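Local coordinates for alpha-galacturonidase (Bacillus subtilis, PDB 3FEF), which hydrolyses alpha-1,4-linked galacturonic acid, di-galacturonate being its probable natural substrate, and uses NAD(+) and manganese as cofactors, at residues M149-R154 with E397-A402; F173-L178 with G263-A268; N205-I210 with M387-H392; R253-L258 with R271-F276; G351-L356 with V362-F367. All coordinates share one frame; numbering follows the deposited sequence.

Interaction 1 joins the Rossmann part of the chain, which probably binds NAD(+), to the C-terminal part of this family 4 glycosidase, and its two segments enclose the other four contacts along the sequence. Interactions 1 and 3 share helix 383-405, their centres about 15 Å apart. Interactions 2 and 3 meet in one antiparallel sheet, where strands 265-266 and 207-215 are neighbours, and their segments alternate along the chain. Interaction 4 flanks strand 265-266 with the elements that precede and follow it, its centre about 11 Å from that of interaction 2. The centre of interaction 5 is about 11 Å from that of interaction 3, which it touches through E363. Interaction 3 holds the metal-binding H206, and interactions 2 and 4 lie close beside it.

Interaction 1. Residues M149-R154 with E397-A402; sequences MSVCTR and EAVADA
V151 and R154, one helical turn apart, carry the first helix's side of this contact. V151 directs both methyls at one branch of V399: its CG2 lies 4.2 Å from V399 CG1, and the two side chains cross at about a right angle. Around this apolar pair the short helical segments pass at 9.2 Å between axes with a crossing angle of -45°, bringing helix 149-159 of the Rossmann part against helix 383-405 of the C-terminal part; helix 112-136 packs on both valines. One turn on, R154 extends CG anti to its own N (chi1 -180°), where CG rests 4.4 Å from A400 CB, and a bend at chi2 leads the guanidinium to E397. The grip is side-on and bidentate. R154 NE donates to E397 OE2 at 3.0 Å and R154 NH2 to E397 OE1 at 2.9 Å, each oxygen using its syn lone pair. Guanidinium and carboxylate are nearly coplanar, 18° apart, which suits two such bonds at once. A leucine at R154 would probably leave the E397 carboxylate without its charged mate and free to turn. The acidic D401, one helical turn beyond E397, is instead salt-bridged to K158.

Interaction 2. Residues F173-L178 with G263-A268; sequences FGTQKL and GAIPAA
T175 holds CG2 anti to its backbone N and OG1 anti to its carbonyl carbon (chi1 -59°), a setting that spreads its two branches over different residues of 263-268. The methyl goes to I265, whose own CG2 also stands opposite its backbone N; T175 CG2 and I265 CG2 meet at 4.0 Å, the side chains crossing obliquely. T175 CG2 also lies 3.9 Å from P266 O. The hydroxyl sits against the next residues, with T175 OG1 3.3 Å from A267 CA and 4.0 Å from A267 CB. Helix 171-187 is thereby seated on short strand 265-266, which pairs with strand 207-215; I210 of that strand touches both T175 and A267. A glycine in place of T175 would probably open a gap between helix and strand, leaving I265 CG2 and A267 without their neighbour. A268 lies about 7 Å, side chain to ion, from the bound magnesium. The touching atoms are mainly methyl and backbone groups, implying that fit, rather than polar bonding, joins this helix to the strand.

Interaction 3. Residues N205-I210 with M387-H392; sequences NHFTWI and MLAARH. With MG (magnesium ion), chain G.
Apolar contact across the two segments rests on the ring of F207, which reaches helix 387-392 with its CE2 and CZ atoms. F207 CE2 lies 4.1 Å from L388 CB and 4.4 Å from A389 CB, while the side chains of F207 and L388 cross at about a right angle. The ring gets there because F207 CG stands anti to the backbone N (chi1 -164°). Aromatic neighbours fix how the ring is turned: W209 NE1 sits 3.6 Å above its plane, over the centre, and F276 stacks with it as well. H392, one turn after L388, sets its ring edge-to-face with F276 and donates NE2 to the carbonyl of that residue. These contacts back helix 383-405 against the start of strand 207-215, in the antiparallel sheet of the family 4 C-terminal part. Metal coordination belongs to the residue just before F207. H206 NE2 binds the magnesium ion at 2.3 Å, and waters 1, 2 and 3 share the ion with C169; the enzyme's activity was measured with manganese. The H206 ring stacks on H272, and its other nitrogen, ND1, is hydrogen-bonded to the T110 hydroxyl, a second-shell contact that holds the imidazole's rotation for the metal. H206, with positive phi (67°), immediately precedes the strand that begins at F207.

Interaction 4. Residues R253-L258 with R271-F276; sequences RVAFDL and RHLAEF. With SO4 (sulfate ion), chain E.
V254 and L273 meet where the backbone of helix 253-262 packs against that of the short helix 270-273, in the family 4 C-terminal part; the nearest CA atoms, those of V254 and A274, are 7.2 Å apart. Strand 265-266 joins the two, giving a compact helix-strand-helix run; a type I turn from L273 to F276 carries the chain on from it. D270 accepts from the backbone N of both V254 and A255, tying the start of the longer helix to the second one. The side-chain contact centres on L273. Its CB lies 4.0 Å from L258 CD1 and 4.2 Å from V254 CG1, and the side chains of V254 and L258 each slide past L273 in the opposite direction. V254 sends CG1 there from a position anti to its backbone N (chi1 177°). Further along the leucine, L273 CD1 is 4.3 Å from A255 CB, while P266 touches both L258 and L273. All four side chains in this apolar patch are buried. The R271 guanidinium binds a sulfate, probably from the crystallisation liquor, that R298 also binds. The anion meets the guanidinium at its edge, in plane: R271 NH1 donates to sulfate O2 at 2.7 Å with an N-H...O angle of 167°.

Interaction 5. Residues G351-L356 with V362-F367; sequences GQVLNL and VETNAF
Water 4 is gripped by three groups, two of them on strand 362-367: it accepts from Q352 NE2 at 2.8 Å and donates to T364 OG1 at 2.9 Å and to V362 O at 3.0 Å. The water thus spans the loop and strand where their side chains touch without a direct hydrogen bond. The Q352 amide has further partners, with NE2 donating to P348 O and OE1 accepting from Q350 N, so both of its ends are held. Q352 places CG between its backbone N and carbonyl carbon (chi1 63°), and the chain bends again at chi2. This fold-back lays Q352 CG 3.6 Å from T364 OG1, the two side chains crossing at about a right angle, and sets Q352 NE2 beside V362 CG2. The hydroxyl of T364 also donates to N365 O, from above the carbonyl plane. Beyond the polar group the contact is apolar. V353 CG2 is tight against T364 CG2 at 3.4 Å, closer than usual for two methyls, and also faces V362 CB. The CG1 branch of V362 meets L356 CD2 at 4.0 Å. L202 of strand 197-202 packs on both V353 and T364. Segment 351-356 is part of the long connection between strands 341-348 and 361-369, folded back over the second of them: a beta hairpin with an extended loop in a three-stranded antiparallel sheet.

Interaction 1. Residues M149-R154 with E397-A402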
# COMPACT_ATOMS: atom_id res chain seq x y z
N MSE A 149 -21.21 12.86 9.74
CA MSE A 149 -20.02 12.61 10.55
C MSE A 149 -18.74 12.42 9.73
O MSE A 149 -17.72 13.04 10.01
CB MSE A 149 -20.27 11.35 11.36
CG MSE A 149 -19.03 10.86 12.04
SE MSE A 149 -19.06 11.52 13.83
CE MSE A 149 -20.10 10.17 14.63
N SER A 150 -18.81 11.56 8.73
CA SER A 150 -17.66 11.22 7.91
C SER A 150 -17.12 12.41 7.11
O SER A 150 -15.92 12.57 6.97
CB SER A 150 -18.03 10.07 6.98
OG SER A 150 -18.49 8.96 7.74
N VAL A 151 -18.00 13.25 6.60
CA VAL A 151 -17.58 14.43 5.88
C VAL A 151 -16.99 15.49 6.80
O VAL A 151 -15.91 15.99 6.54
CB VAL A 151 -18.75 15.03 5.05
CG1 VAL A 151 -18.37 16.44 4.56
CG2 VAL A 151 -19.12 14.08 3.87
N CYS A 152 -17.69 15.84 7.88
CA CYS A 152 -17.22 16.87 8.80
C CYS A 152 -15.89 16.48 9.38
O CYS A 152 -14.94 17.26 9.39
CB CYS A 152 -18.21 17.07 9.96
SG CYS A 152 -19.79 17.69 9.43
N THR A 153 -15.82 15.27 9.89
CA THR A 153 -14.58 14.85 10.50
C THR A 153 -13.46 14.85 9.46
O THR A 153 -12.33 15.20 9.76
CB THR A 153 -14.75 13.47 11.16
OG1 THR A 153 -15.90 13.53 12.01
CG2 THR A 153 -13.54 13.13 11.98
N ARG A 154 -13.78 14.46 8.23
CA ARG A 154 -12.75 14.37 7.21
C ARG A 154 -12.22 15.75 6.86
O ARG A 154 -11.05 15.89 6.53
CB ARG A 154 -13.28 13.70 5.96
CG ARG A 154 -12.23 13.59 4.88
CD ARG A 154 -11.14 12.53 5.19
NE ARG A 154 -10.46 12.25 3.93
CZ ARG A 154 -9.23 12.63 3.64
NH1 ARG A 154 -8.48 13.25 4.54
NH2 ARG A 154 -8.74 12.37 2.45
N GLU A 397 -15.73 11.37 0.20
CA GLU A 397 -14.47 12.02 -0.22
C GLU A 397 -14.72 13.12 -1.25
O GLU A 397 -14.14 14.18 -1.18
CB GLU A 397 -13.47 10.99 -0.80
CG GLU A 397 -12.85 10.00 0.19
CD GLU A 397 -12.03 10.67 1.29
OE1 GLU A 397 -10.99 11.31 0.97
OE2 GLU A 397 -12.41 10.55 2.49
N ALA A 398 -15.56 12.84 -2.24
CA ALA A 398 -15.88 13.82 -3.28
C ALA A 398 -16.58 15.04 -2.70
O ALA A 398 -16.29 16.19 -3.09
CB ALA A 398 -16.73 13.19 -4.35
N VAL A 399 -17.49 14.81 -1.77
CA VAL A 399 -18.19 15.92 -1.11
C VAL A 399 -17.21 16.82 -0.37
O VAL A 399 -17.28 18.05 -0.49
CB VAL A 399 -19.34 15.44 -0.18
CG1 VAL A 399 -19.88 16.61 0.66
CG2 VAL A 399 -20.49 14.81 -1.01
N ALA A 400 -16.28 16.22 0.36
CA ALA A 400 -15.31 17.00 1.11
C ALA A 400 -14.46 17.83 0.16
O ALA A 400 -14.27 19.02 0.38
CB ALA A 400 -14.44 16.10 1.98
N ASP A 401 -13.95 17.20 -0.90
CA ASP A 401 -13.22 17.97 -1.91
C ASP A 401 -14.08 19.04 -2.56
O ASP A 401 -13.69 20.21 -2.62
CB ASP A 401 -12.63 17.06 -2.98
CG ASP A 401 -11.58 16.14 -2.43
OD1 ASP A 401 -10.82 16.59 -1.54
OD2 ASP A 401 -11.53 14.97 -2.88
N ALA A 402 -15.25 18.64 -3.06
CA ALA A 402 -16.15 19.57 -3.74
C ALA A 402 -16.38 20.80 -2.87
O ALA A 402 -16.33 21.95 -3.35
CB ALA A 402 -17.46 18.91 -4.11

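Interaction 2. Residues F173-L178 with G263-A268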
# COMPACT_ATOMS: atom_id res chain seq x y z
N PHE A 173 -24.23 1.82 20.68
CA PHE A 173 -24.70 1.49 22.03
C PHE A 173 -26.06 0.82 21.99
O PHE A 173 -26.33 -0.09 22.78
CB PHE A 173 -24.71 2.73 22.95
CG PHE A 173 -23.39 3.44 23.01
CD1 PHE A 173 -22.20 2.74 22.81
CD2 PHE A 173 -23.34 4.81 23.27
CE1 PHE A 173 -20.98 3.40 22.84
CE2 PHE A 173 -22.12 5.47 23.31
CZ PHE A 173 -20.94 4.77 23.09
N GLY A 174 -26.91 1.27 21.07
CA GLY A 174 -28.27 0.72 20.95
C GLY A 174 -28.27 -0.72 20.49
O GLY A 174 -29.17 -1.49 20.83
N THR A 175 -27.28 -1.11 19.70
CA THR A 175 -27.18 -2.49 19.28
C THR A 175 -26.62 -3.37 20.39
O THR A 175 -27.04 -4.51 20.55
CB THR A 175 -26.35 -2.65 17.99
OG1 THR A 175 -26.97 -1.85 16.97
CG2 THR A 175 -26.37 -4.10 17.55
N GLN A 176 -25.70 -2.81 21.16
CA GLN A 176 -25.23 -3.50 22.34
C GLN A 176 -26.37 -3.76 23.34
O GLN A 176 -26.44 -4.83 23.93
CB GLN A 176 -24.12 -2.70 22.99
CG GLN A 176 -22.77 -2.95 22.36
CD GLN A 176 -21.72 -2.07 22.96
OE1 GLN A 176 -21.77 -0.85 22.81
NE2 GLN A 176 -20.75 -2.67 23.65
N LYS A 177 -27.27 -2.80 23.51
CA LYS A 177 -28.38 -2.99 24.45
C LYS A 177 -29.33 -4.06 23.91
O LYS A 177 -29.86 -4.87 24.67
CB LYS A 177 -29.15 -1.69 24.68
CG LYS A 177 -28.33 -0.56 25.31
CD LYS A 177 -29.19 0.69 25.53
CE LYS A 177 -28.36 1.88 26.02
NZ LYS A 177 -27.69 1.58 27.32
N LEU A 178 -29.53 -4.06 22.59
CA LEU A 178 -30.37 -5.07 21.94
C LEU A 178 -29.80 -6.46 22.19
O LEU A 178 -30.52 -7.38 22.54
CB LEU A 178 -30.47 -4.81 20.44
CG LEU A 178 -31.09 -5.93 19.60
CD1 LEU A 178 -32.56 -6.14 20.02
CD2 LEU A 178 -30.99 -5.64 18.12
N GLY A 263 -24.68 -11.72 6.99
CA GLY A 263 -23.98 -12.53 7.98
C GLY A 263 -23.22 -11.76 9.06
O GLY A 263 -22.51 -12.36 9.86
N ALA A 264 -23.33 -10.44 9.07
CA ALA A 264 -22.79 -9.66 10.18
C ALA A 264 -23.94 -8.87 10.78
O ALA A 264 -24.92 -8.65 10.12
CB ALA A 264 -21.67 -8.72 9.72
N ILE A 265 -23.84 -8.47 12.04
CA ILE A 265 -24.92 -7.78 12.69
C ILE A 265 -24.90 -6.27 12.41
O ILE A 265 -24.00 -5.58 12.82
CB ILE A 265 -24.87 -8.00 14.21
CG1 ILE A 265 -24.97 -9.50 14.55
CG2 ILE A 265 -25.93 -7.14 14.92
CD1 ILE A 265 -24.79 -9.83 16.05
N PRO A 266 -25.94 -5.75 11.75
CA PRO A 266 -25.97 -4.32 11.48
C PRO A 266 -26.02 -3.59 12.81
O PRO A 266 -26.75 -4.01 13.71
CB PRO A 266 -27.26 -4.14 10.69
CG PRO A 266 -27.62 -5.54 10.20
CD PRO A 266 -27.17 -6.43 11.30
N ALA A 267 -25.24 -2.53 12.95
CA ALA A 267 -25.06 -1.91 14.28
C ALA A 267 -25.43 -0.44 14.33
O ALA A 267 -24.67 0.37 14.84
CB ALA A 267 -23.60 -2.12 14.75
N ALA A 268 -26.60 -0.11 13.78
CA ALA A 268 -27.24 1.21 13.92
C ALA A 268 -28.76 1.02 13.87
O ALA A 268 -29.24 -0.04 13.48
CB ALA A 268 -26.79 2.18 12.79

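Interaction 3. Residues N205-I210 with M387-H392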
# COMPACT_ATOMS: atom_id res chain seq x y z
N ASN A 205 -19.78 5.70 9.88
CA ASN A 205 -20.85 6.16 10.78
C ASN A 205 -22.27 5.89 10.25
O ASN A 205 -22.57 6.14 9.08
CB ASN A 205 -20.66 7.66 11.09
CG ASN A 205 -21.62 8.15 12.17
OD1 ASN A 205 -21.64 7.66 13.32
ND2 ASN A 205 -22.45 9.10 11.79
N HIS A 206 -23.14 5.40 11.12
CA HIS A 206 -24.52 4.99 10.76
C HIS A 206 -24.61 3.78 9.83
O HIS A 206 -25.70 3.37 9.46
CB HIS A 206 -25.33 6.17 10.18
CG HIS A 206 -25.57 7.26 11.17
ND1 HIS A 206 -25.86 8.56 10.81
CD2 HIS A 206 -25.52 7.26 12.53
CE1 HIS A 206 -26.01 9.30 11.89
NE2 HIS A 206 -25.82 8.53 12.95
N PHE A 207 -23.46 3.23 9.46
CA PHE A 207 -23.40 2.03 8.62
C PHE A 207 -22.28 1.14 9.19
O PHE A 207 -21.32 0.80 8.50
CB PHE A 207 -23.11 2.40 7.17
CG PHE A 207 -23.42 1.30 6.17
CD1 PHE A 207 -24.70 0.75 6.08
CD2 PHE A 207 -22.43 0.84 5.30
CE1 PHE A 207 -24.98 -0.27 5.16
CE2 PHE A 207 -22.70 -0.17 4.39
CZ PHE A 207 -23.99 -0.72 4.31
N THR A 208 -22.43 0.82 10.48
CA THR A 208 -21.49 0.03 11.24
C THR A 208 -21.98 -1.41 11.40
O THR A 208 -23.18 -1.67 11.43
CB THR A 208 -21.34 0.61 12.66
OG1 THR A 208 -22.63 1.08 13.10
CG2 THR A 208 -20.38 1.78 12.67
N TRP A 209 -21.03 -2.33 11.52
CA TRP A 209 -21.34 -3.75 11.53
C TRP A 209 -20.53 -4.46 12.59
O TRP A 209 -19.37 -4.13 12.85
CB TRP A 209 -21.04 -4.35 10.15
CG TRP A 209 -21.91 -3.73 9.09
CD1 TRP A 209 -21.75 -2.48 8.54
CD2 TRP A 209 -23.07 -4.30 8.48
NE1 TRP A 209 -22.76 -2.25 7.63
CE2 TRP A 209 -23.57 -3.35 7.57
CE3 TRP A 209 -23.73 -5.53 8.63
CZ2 TRP A 209 -24.71 -3.59 6.80
CZ3 TRP A 209 -24.87 -5.76 7.86
CH2 TRP A 209 -25.35 -4.81 6.96
N ILE A 210 -21.14 -5.47 13.17
CA ILE A 210 -20.48 -6.26 14.17
C ILE A 210 -20.24 -7.63 13.60
O ILE A 210 -21.18 -8.36 13.29
CB ILE A 210 -21.33 -6.33 15.47
CG1 ILE A 210 -21.46 -4.93 16.06
CG2 ILE A 210 -20.70 -7.31 16.46
CD1 ILE A 210 -22.53 -4.79 17.24
N MSE A 387 -18.52 -3.45 -0.47
CA MSE A 387 -18.82 -2.81 -1.75
C MSE A 387 -19.68 -1.56 -1.56
O MSE A 387 -19.42 -0.50 -2.13
CB MSE A 387 -19.52 -3.80 -2.69
CG MSE A 387 -18.63 -4.94 -3.17
SE MSE A 387 -19.69 -6.49 -3.75
CE MSE A 387 -20.82 -5.56 -5.04
N LEU A 388 -20.72 -1.66 -0.73
CA LEU A 388 -21.52 -0.48 -0.48
C LEU A 388 -20.71 0.62 0.23
O LEU A 388 -20.83 1.81 -0.09
CB LEU A 388 -22.79 -0.86 0.30
CG LEU A 388 -23.88 -1.51 -0.58
CD1 LEU A 388 -24.84 -2.37 0.24
CD2 LEU A 388 -24.62 -0.44 -1.40
N ALA A 389 -19.90 0.22 1.21
CA ALA A 389 -19.17 1.19 2.04
C ALA A 389 -18.13 1.93 1.20
O ALA A 389 -17.96 3.13 1.39
CB ALA A 389 -18.52 0.51 3.22
N ALA A 390 -17.44 1.23 0.29
CA ALA A 390 -16.48 1.87 -0.61
C ALA A 390 -17.20 2.89 -1.48
O ALA A 390 -16.71 3.98 -1.75
CB ALA A 390 -15.72 0.83 -1.48
N ARG A 391 -18.39 2.53 -1.92
CA ARG A 391 -19.19 3.43 -2.72
C ARG A 391 -19.56 4.74 -1.98
O ARG A 391 -19.38 5.83 -2.52
CB ARG A 391 -20.42 2.69 -3.17
CG ARG A 391 -21.34 3.52 -4.02
CD ARG A 391 -22.24 2.61 -4.81
NE ARG A 391 -23.33 3.38 -5.36
CZ ARG A 391 -24.47 2.85 -5.77
NH1 ARG A 391 -24.69 1.54 -5.67
NH2 ARG A 391 -25.41 3.64 -6.25
N HIS A 392 -20.08 4.63 -0.76
CA HIS A 392 -20.39 5.81 0.06
C HIS A 392 -19.15 6.62 0.42
O HIS A 392 -19.15 7.84 0.43
CB HIS A 392 -21.12 5.40 1.36
CG HIS A 392 -22.50 4.88 1.14
ND1 HIS A 392 -23.56 5.69 0.80
CD2 HIS A 392 -23.00 3.61 1.19
CE1 HIS A 392 -24.65 4.96 0.65
NE2 HIS A 392 -24.34 3.69 0.89
MG MG G . -25.32 9.10 15.12
O HOH W 1 -27.35 8.62 16.18
O HOH W 2 -25.02 9.85 17.35
O HOH W 3 -23.60 10.37 14.17

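Interaction 4. Residues R253-L258 with R271-F276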
# COMPACT_ATOMS: atom_id res chain seq x y z
N ARG A 253 -36.59 -5.07 12.43
CA ARG A 253 -36.83 -5.83 11.21
C ARG A 253 -35.77 -5.56 10.14
O ARG A 253 -35.38 -6.46 9.40
CB ARG A 253 -38.22 -5.54 10.65
CG ARG A 253 -39.34 -6.11 11.53
CD ARG A 253 -40.56 -6.51 10.71
NE ARG A 253 -40.28 -7.63 9.82
CZ ARG A 253 -40.59 -7.63 8.53
NH1 ARG A 253 -41.22 -6.58 8.01
NH2 ARG A 253 -40.32 -8.68 7.77
N VAL A 254 -35.32 -4.31 10.05
CA VAL A 254 -34.33 -3.96 9.04
C VAL A 254 -32.99 -4.61 9.38
O VAL A 254 -32.31 -5.15 8.51
CB VAL A 254 -34.16 -2.43 8.90
CG1 VAL A 254 -33.04 -2.12 7.86
CG2 VAL A 254 -35.48 -1.76 8.49
N ALA A 255 -32.62 -4.57 10.66
CA ALA A 255 -31.39 -5.21 11.11
C ALA A 255 -31.43 -6.72 10.89
O ALA A 255 -30.42 -7.31 10.50
CB ALA A 255 -31.12 -4.88 12.59
N PHE A 256 -32.57 -7.35 11.16
CA PHE A 256 -32.67 -8.80 10.94
C PHE A 256 -32.54 -9.12 9.46
O PHE A 256 -31.91 -10.11 9.09
CB PHE A 256 -33.97 -9.38 11.50
CG PHE A 256 -34.07 -9.31 12.99
CD1 PHE A 256 -32.95 -9.55 13.79
CD2 PHE A 256 -35.27 -9.00 13.62
CE1 PHE A 256 -33.03 -9.47 15.17
CE2 PHE A 256 -35.35 -8.93 15.01
CZ PHE A 256 -34.23 -9.16 15.79
N ASP A 257 -33.15 -8.29 8.63
CA ASP A 257 -33.13 -8.52 7.19
C ASP A 257 -31.71 -8.39 6.64
O ASP A 257 -31.28 -9.20 5.84
CB ASP A 257 -34.09 -7.54 6.50
CG ASP A 257 -34.30 -7.86 5.03
OD1 ASP A 257 -34.92 -8.90 4.74
OD2 ASP A 257 -33.85 -7.07 4.15
N LEU A 258 -30.97 -7.36 7.07
CA LEU A 258 -29.58 -7.19 6.64
C LEU A 258 -28.71 -8.31 7.15
O LEU A 258 -27.83 -8.79 6.43
CB LEU A 258 -29.01 -5.85 7.11
CG LEU A 258 -29.82 -4.65 6.62
CD1 LEU A 258 -29.11 -3.36 6.92
CD2 LEU A 258 -30.10 -4.77 5.14
N ARG A 271 -33.65 3.15 11.14
CA ARG A 271 -33.87 4.40 10.42
C ARG A 271 -32.59 4.90 9.72
O ARG A 271 -32.66 5.61 8.73
CB ARG A 271 -34.43 5.46 11.37
CG ARG A 271 -33.52 5.70 12.59
CD ARG A 271 -34.21 6.45 13.71
NE ARG A 271 -34.53 7.83 13.35
CZ ARG A 271 -33.80 8.89 13.68
NH1 ARG A 271 -34.19 10.11 13.31
NH2 ARG A 271 -32.68 8.75 14.37
N HIS A 272 -31.43 4.54 10.25
CA HIS A 272 -30.16 4.96 9.65
C HIS A 272 -29.69 3.97 8.61
O HIS A 272 -29.23 4.36 7.54
CB HIS A 272 -29.08 5.13 10.71
CG HIS A 272 -29.28 6.33 11.58
ND1 HIS A 272 -29.48 6.23 12.94
CD2 HIS A 272 -29.32 7.65 11.28
CE1 HIS A 272 -29.63 7.44 13.44
NE2 HIS A 272 -29.53 8.32 12.46
N LEU A 273 -29.81 2.68 8.93
CA LEU A 273 -29.39 1.62 8.03
C LEU A 273 -30.14 1.74 6.73
O LEU A 273 -29.58 1.53 5.65
CB LEU A 273 -29.71 0.24 8.65
CG LEU A 273 -28.91 -0.20 9.88
CD1 LEU A 273 -29.49 -1.49 10.50
CD2 LEU A 273 -27.39 -0.35 9.57
N ALA A 274 -31.42 2.06 6.86
CA ALA A 274 -32.32 2.08 5.71
C ALA A 274 -31.85 3.02 4.60
O ALA A 274 -32.24 2.85 3.46
CB ALA A 274 -33.73 2.45 6.15
N GLU A 275 -31.01 3.99 4.91
CA GLU A 275 -30.66 4.97 3.89
C GLU A 275 -29.44 4.57 3.04
O GLU A 275 -29.11 5.27 2.07
CB GLU A 275 -30.41 6.33 4.53
CG GLU A 275 -31.45 6.68 5.59
CD GLU A 275 -31.50 8.17 5.85
OE1 GLU A 275 -30.58 8.69 6.53
OE2 GLU A 275 -32.45 8.82 5.37
N PHE A 276 -28.77 3.48 3.41
CA PHE A 276 -27.48 3.13 2.78
C PHE A 276 -27.58 2.13 1.64
O PHE A 276 -26.60 1.93 0.93
CB PHE A 276 -26.47 2.59 3.82
CG PHE A 276 -25.86 3.66 4.67
CD1 PHE A 276 -24.61 4.17 4.37
CD2 PHE A 276 -26.54 4.16 5.77
CE1 PHE A 276 -24.06 5.14 5.15
CE2 PHE A 276 -25.99 5.15 6.54
CZ PHE A 276 -24.74 5.64 6.24
S SO4 E . -31.50 12.50 15.21
O1 SO4 E . -32.06 12.73 16.54
O2 SO4 E . -32.54 12.07 14.28
O3 SO4 E . -30.48 11.47 15.31
O4 SO4 E . -30.89 13.73 14.72

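Interaction 5. Residues G351-L356 with V362-F367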
# COMPACT_ATOMS: atom_id res chain seq x y z
N GLY A 351 -5.72 1.38 8.26
CA GLY A 351 -5.68 -0.07 8.24
C GLY A 351 -6.64 -0.73 9.20
O GLY A 351 -6.76 -1.96 9.20
N GLN A 352 -7.33 0.04 10.04
CA GLN A 352 -8.19 -0.58 11.05
C GLN A 352 -9.43 -1.20 10.41
O GLN A 352 -10.11 -2.01 11.02
CB GLN A 352 -8.58 0.39 12.19
CG GLN A 352 -9.41 1.62 11.81
CD GLN A 352 -8.54 2.85 11.57
OE1 GLN A 352 -7.41 2.72 11.13
NE2 GLN A 352 -9.07 4.04 11.84
N VAL A 353 -9.76 -0.75 9.21
CA VAL A 353 -10.76 -1.46 8.42
C VAL A 353 -10.13 -1.84 7.10
O VAL A 353 -9.64 -0.97 6.38
CB VAL A 353 -12.04 -0.66 8.13
CG1 VAL A 353 -12.95 -1.49 7.20
CG2 VAL A 353 -12.81 -0.32 9.46
N LEU A 354 -10.14 -3.13 6.80
CA LEU A 354 -9.49 -3.66 5.58
C LEU A 354 -10.22 -3.30 4.30
O LEU A 354 -11.45 -3.28 4.27
CB LEU A 354 -9.37 -5.20 5.66
CG LEU A 354 -8.36 -5.77 6.66
CD1 LEU A 354 -8.22 -7.34 6.59
CD2 LEU A 354 -7.02 -5.09 6.43
N ASN A 355 -9.46 -3.08 3.22
CA ASN A 355 -10.01 -2.88 1.88
C ASN A 355 -10.85 -1.61 1.72
O ASN A 355 -11.70 -1.55 0.85
CB ASN A 355 -10.86 -4.09 1.43
CG ASN A 355 -10.19 -5.41 1.69
OD1 ASN A 355 -8.98 -5.58 1.48
ND2 ASN A 355 -10.98 -6.38 2.15
N LEU A 356 -10.63 -0.62 2.56
CA LEU A 356 -11.36 0.65 2.45
C LEU A 356 -10.31 1.72 2.30
O LEU A 356 -9.24 1.59 2.88
CB LEU A 356 -12.22 0.91 3.70
CG LEU A 356 -13.75 0.80 3.67
CD1 LEU A 356 -14.28 -0.31 2.79
CD2 LEU A 356 -14.33 0.68 5.07
N VAL A 362 -13.44 6.16 9.18
CA VAL A 362 -14.14 4.92 9.52
C VAL A 362 -14.41 4.82 11.04
O VAL A 362 -13.71 5.44 11.86
CB VAL A 362 -13.35 3.70 8.99
CG1 VAL A 362 -13.24 3.76 7.42
CG2 VAL A 362 -11.95 3.71 9.59
N GLU A 363 -15.43 4.05 11.41
CA GLU A 363 -15.76 3.81 12.80
C GLU A 363 -15.29 2.41 13.24
O GLU A 363 -15.72 1.42 12.67
CB GLU A 363 -17.29 3.96 13.01
CG GLU A 363 -17.78 3.91 14.49
CD GLU A 363 -19.17 4.55 14.70
OE1 GLU A 363 -19.67 5.27 13.80
OE2 GLU A 363 -19.75 4.36 15.80
N THR A 364 -14.39 2.36 14.24
CA THR A 364 -13.97 1.10 14.88
C THR A 364 -13.75 1.36 16.36
O THR A 364 -13.80 2.51 16.82
CB THR A 364 -12.62 0.55 14.35
OG1 THR A 364 -11.58 1.50 14.62
CG2 THR A 364 -12.68 0.29 12.85
N ASN A 365 -13.50 0.28 17.11
CA ASN A 365 -12.94 0.43 18.44
C ASN A 365 -11.59 1.09 18.40
O ASN A 365 -10.85 0.98 17.40
CB ASN A 365 -12.84 -0.93 19.13
CG ASN A 365 -14.19 -1.44 19.58
OD1 ASN A 365 -15.09 -0.64 19.87
ND2 ASN A 365 -14.35 -2.74 19.60
N ALA A 366 -11.27 1.81 19.47
CA ALA A 366 -9.99 2.46 19.61
C ALA A 366 -9.59 2.43 21.08
O ALA A 366 -10.45 2.41 21.96
CB ALA A 366 -10.06 3.89 19.10
N PHE A 367 -8.29 2.35 21.32
CA PHE A 367 -7.74 2.30 22.67
C PHE A 367 -7.45 3.74 23.02
O PHE A 367 -6.78 4.46 22.26
CB PHE A 367 -6.42 1.51 22.69
CG PHE A 367 -5.73 1.52 24.05
CD1 PHE A 367 -6.40 1.11 25.19
CD2 PHE A 367 -4.40 1.93 24.17
CE1 PHE A 367 -5.77 1.11 26.45
CE2 PHE A 367 -3.77 1.94 25.43
CZ PHE A 367 -4.46 1.53 26.57
O HOH W 4 -11.45 4.13 13.37